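Local coordinates for protein 2-dehydropantoate 2-reductase, putative (Enterococcus faecalis, PDB 2EW2) that probably catalyses the NADPH-dependent reduction of 2-dehydropantoate (ketopantoate) to (R)-pantoate, a step on the pathway to pantothenate, at residues E228-A233 against L240-V245. Sequence-based numbering, arbitrary orientation.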
ATOM      1  N   GLU B 228       7.084   8.451   8.647  1.00 19.44           N
ATOM      2  CA  GLU B 228       7.822   7.195   8.832  1.00 19.07           C
ATOM      3  C   GLU B 228       9.322   7.380   8.634  1.00 19.07           C
ATOM      4  O   GLU B 228      10.120   6.905   9.466  1.00 18.58           O
ATOM      5  CB  GLU B 228       7.283   6.091   7.922  1.00 19.54           C
ATOM      6  CG  GLU B 228       5.866   5.641   8.283  1.00 18.84           C
ATOM      7  CD  GLU B 228       5.333   4.549   7.386  1.00 19.44           C
ATOM      8  OE1 GLU B 228       6.085   4.026   6.531  1.00 20.12           O
ATOM      9  OE2 GLU B 228       4.146   4.191   7.551  1.00 20.86           O
ATOM     10  N   PHE B 229       9.712   8.055   7.547  1.00 18.22           N
ATOM     11  CA  PHE B 229      11.117   8.452   7.358  1.00 18.27           C
ATOM     12  C   PHE B 229      11.657   9.210   8.569  1.00 18.17           C
ATOM     13  O   PHE B 229      12.714   8.857   9.100  1.00 18.56           O
ATOM     14  CB  PHE B 229      11.331   9.278   6.074  1.00 18.04           C
ATOM     15  CG  PHE B 229      11.429   8.440   4.833  1.00 18.02           C
ATOM     16  CD1 PHE B 229      10.291   7.870   4.269  1.00 18.38           C
ATOM     17  CD2 PHE B 229      12.653   8.226   4.226  1.00 16.49           C
ATOM     18  CE1 PHE B 229      10.393   7.086   3.112  1.00 19.55           C
ATOM     19  CE2 PHE B 229      12.767   7.444   3.085  1.00 16.94           C
ATOM     20  CZ  PHE B 229      11.625   6.867   2.530  1.00 17.20           C
ATOM     21  N   ALA B 230      10.937  10.241   8.995  1.00 17.92           N
ATOM     22  CA  ALA B 230      11.334  11.065  10.148  1.00 17.54           C
ATOM     23  C   ALA B 230      11.411  10.308  11.472  1.00 17.94           C
ATOM     24  O   ALA B 230      12.346  10.525  12.257  1.00 17.99           O
ATOM     25  CB  ALA B 230      10.418  12.269  10.292  1.00 17.38           C
ATOM     26  N   ALA B 231      10.443   9.426  11.724  1.00 17.69           N
ATOM     27  CA  ALA B 231      10.432   8.625  12.949  1.00 18.00           C
ATOM     28  C   ALA B 231      11.685   7.757  13.106  1.00 18.36           C
ATOM     29  O   ALA B 231      12.250   7.683  14.204  1.00 18.52           O
ATOM     30  CB  ALA B 231       9.164   7.764  13.041  1.00 18.22           C
ATOM     31  N   VAL B 232      12.113   7.128  12.008  1.00 17.28           N
ATOM     32  CA  VAL B 232      13.299   6.286  11.979  1.00 17.88           C
ATOM     33  C   VAL B 232      14.607   7.124  11.983  1.00 18.57           C
ATOM     34  O   VAL B 232      15.563   6.809  12.729  1.00 19.02           O
ATOM     35  CB  VAL B 232      13.261   5.334  10.753  1.00 18.06           C
ATOM     36  CG1 VAL B 232      14.535   4.569  10.614  1.00 16.52           C
ATOM     37  CG2 VAL B 232      12.046   4.393  10.823  1.00 18.40           C
ATOM     38  N   ALA B 233      14.656   8.193  11.177  1.00 17.76           N
ATOM     39  CA  ALA B 233      15.825   9.079  11.170  1.00 18.20           C
ATOM     40  C   ALA B 233      16.115   9.605  12.577  1.00 19.13           C
ATOM     41  O   ALA B 233      17.269   9.674  13.003  1.00 18.79           O
ATOM     42  CB  ALA B 233      15.638  10.242  10.205  1.00 16.87           C
ATOM     43  N   LEU B 240      14.405  15.419  10.706  1.00 22.66           N
ATOM     44  CA  LEU B 240      13.907  15.910   9.427  1.00 22.94           C
ATOM     45  C   LEU B 240      12.872  17.006   9.629  1.00 23.10           C
ATOM     46  O   LEU B 240      11.987  16.899  10.482  1.00 22.22           O
ATOM     47  CB  LEU B 240      13.303  14.776   8.582  1.00 22.88           C
ATOM     48  CG  LEU B 240      14.193  13.712   7.928  1.00 23.76           C
ATOM     49  CD1 LEU B 240      13.328  12.753   7.097  1.00 23.39           C
ATOM     50  CD2 LEU B 240      15.301  14.341   7.069  1.00 24.51           C
ATOM     51  N   ASP B 241      12.994  18.059   8.835  1.00 23.19           N
ATOM     52  CA  ASP B 241      11.980  19.101   8.809  1.00 24.06           C
ATOM     53  C   ASP B 241      10.836  18.632   7.890  1.00 23.32           C
ATOM     54  O   ASP B 241      10.917  18.722   6.658  1.00 23.42           O
ATOM     55  CB  ASP B 241      12.589  20.423   8.356  1.00 24.29           C
ATOM     56  CG  ASP B 241      11.625  21.589   8.484  1.00 27.22           C
ATOM     57  OD1 ASP B 241      10.404  21.382   8.633  1.00 29.01           O
ATOM     58  OD2 ASP B 241      12.100  22.735   8.405  1.00 32.09           O
ATOM     59  N   GLN B 242       9.790  18.100   8.512  1.00 23.70           N
ATOM     60  CA  GLN B 242       8.724  17.382   7.790  1.00 23.56           C
ATOM     61  C   GLN B 242       7.892  18.337   6.938  1.00 23.68           C
ATOM     62  O   GLN B 242       7.402  17.971   5.866  1.00 23.14           O
ATOM     63  CB  GLN B 242       7.820  16.638   8.776  1.00 23.71           C
ATOM     64  CG  GLN B 242       8.490  15.459   9.520  1.00 23.62           C
ATOM     65  CD  GLN B 242       7.479  14.585  10.250  1.00 23.99           C
ATOM     66  OE1 GLN B 242       6.515  14.113   9.658  1.00 24.87           O
ATOM     67  NE2 GLN B 242       7.701  14.357  11.539  1.00 25.42           N
ATOM     68  N   ALA B 243       7.748  19.566   7.432  1.00 24.36           N
ATOM     69  CA  ALA B 243       7.066  20.633   6.707  1.00 24.97           C
ATOM     70  C   ALA B 243       7.872  21.100   5.493  1.00 24.96           C
ATOM     71  O   ALA B 243       7.322  21.266   4.400  1.00 25.66           O
ATOM     72  CB  ALA B 243       6.734  21.809   7.676  1.00 25.48           C
ATOM     73  N   GLU B 244       9.184  21.277   5.660  1.00 24.65           N
ATOM     74  CA  GLU B 244      10.036  21.652   4.538  1.00 24.08           C
ATOM     75  C   GLU B 244      10.041  20.570   3.464  1.00 23.42           C
ATOM     76  O   GLU B 244      10.033  20.877   2.262  1.00 22.63           O
ATOM     77  CB  GLU B 244      11.478  21.949   4.989  1.00 24.46           C
ATOM     78  CG  GLU B 244      12.397  22.550   3.885  1.00 26.49           C
ATOM     79  CD  GLU B 244      12.991  21.505   2.920  1.00 30.07           C
ATOM     80  OE1 GLU B 244      13.101  21.796   1.704  1.00 31.53           O
ATOM     81  OE2 GLU B 244      13.351  20.386   3.367  1.00 31.35           O
ATOM     82  N   VAL B 245      10.094  19.306   3.890  1.00 23.03           N
ATOM     83  CA  VAL B 245      10.084  18.202   2.936  1.00 22.29           C
ATOM     84  C   VAL B 245       8.762  18.172   2.159  1.00 22.26           C
ATOM     85  O   VAL B 245       8.774  18.020   0.946  1.00 22.62           O
ATOM     86  CB  VAL B 245      10.368  16.836   3.602  1.00 22.31           C
ATOM     87  CG1 VAL B 245      10.223  15.689   2.584  1.00 21.17           C
ATOM     88  CG2 VAL B 245      11.779  16.831   4.216  1.00 23.21           C
TER
HETATM   89  O   HOH W   1      13.685  12.891  12.047  1.00 17.11           O
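Leu-240 lays its side chain along helix 218-235, touching three residues of it. Its CB meets Ala-230 CB at 4.2 Å, CD1 lies 4.1 Å from Phe-229 CB, and CG rests more loosely on the methyl of Ala-233. With CG beside the backbone N (chi1 -72°) and an extended second torsion, CD1 is carried in against the backbone of Ala-230. The ring of Phe-229 turns instead to Cys-193 and Val-285, while Ala-233 also packs on Trp-189. Gln-242 reaches over the methyl of Ala-230, its NE2 3.6 Å from Ala-230 CB; its OE1 accepts a hydrogen bond from Ser-227 OG, about one turn before Ala-230 on helix 218-235.

No direct hydrogen bond joins the segments. One water bridges them, donating to Ala-230 O (2.7 Å) and accepting from Leu-240 N (3.0 Å). Beyond the joint, Asp-241 N-caps helix 242-252: Glu-244 N points nearly straight at Asp-241 OD1 (3.2 Å, 167°), from above the carboxylate plane.

The small side chain of Ala-230 is consistent with the close approach of its CA to that of Leu-240, 5.5 Å, where the loop into helix 242-252 and that helix's first residue join helix 218-235 through apolar packing and one water.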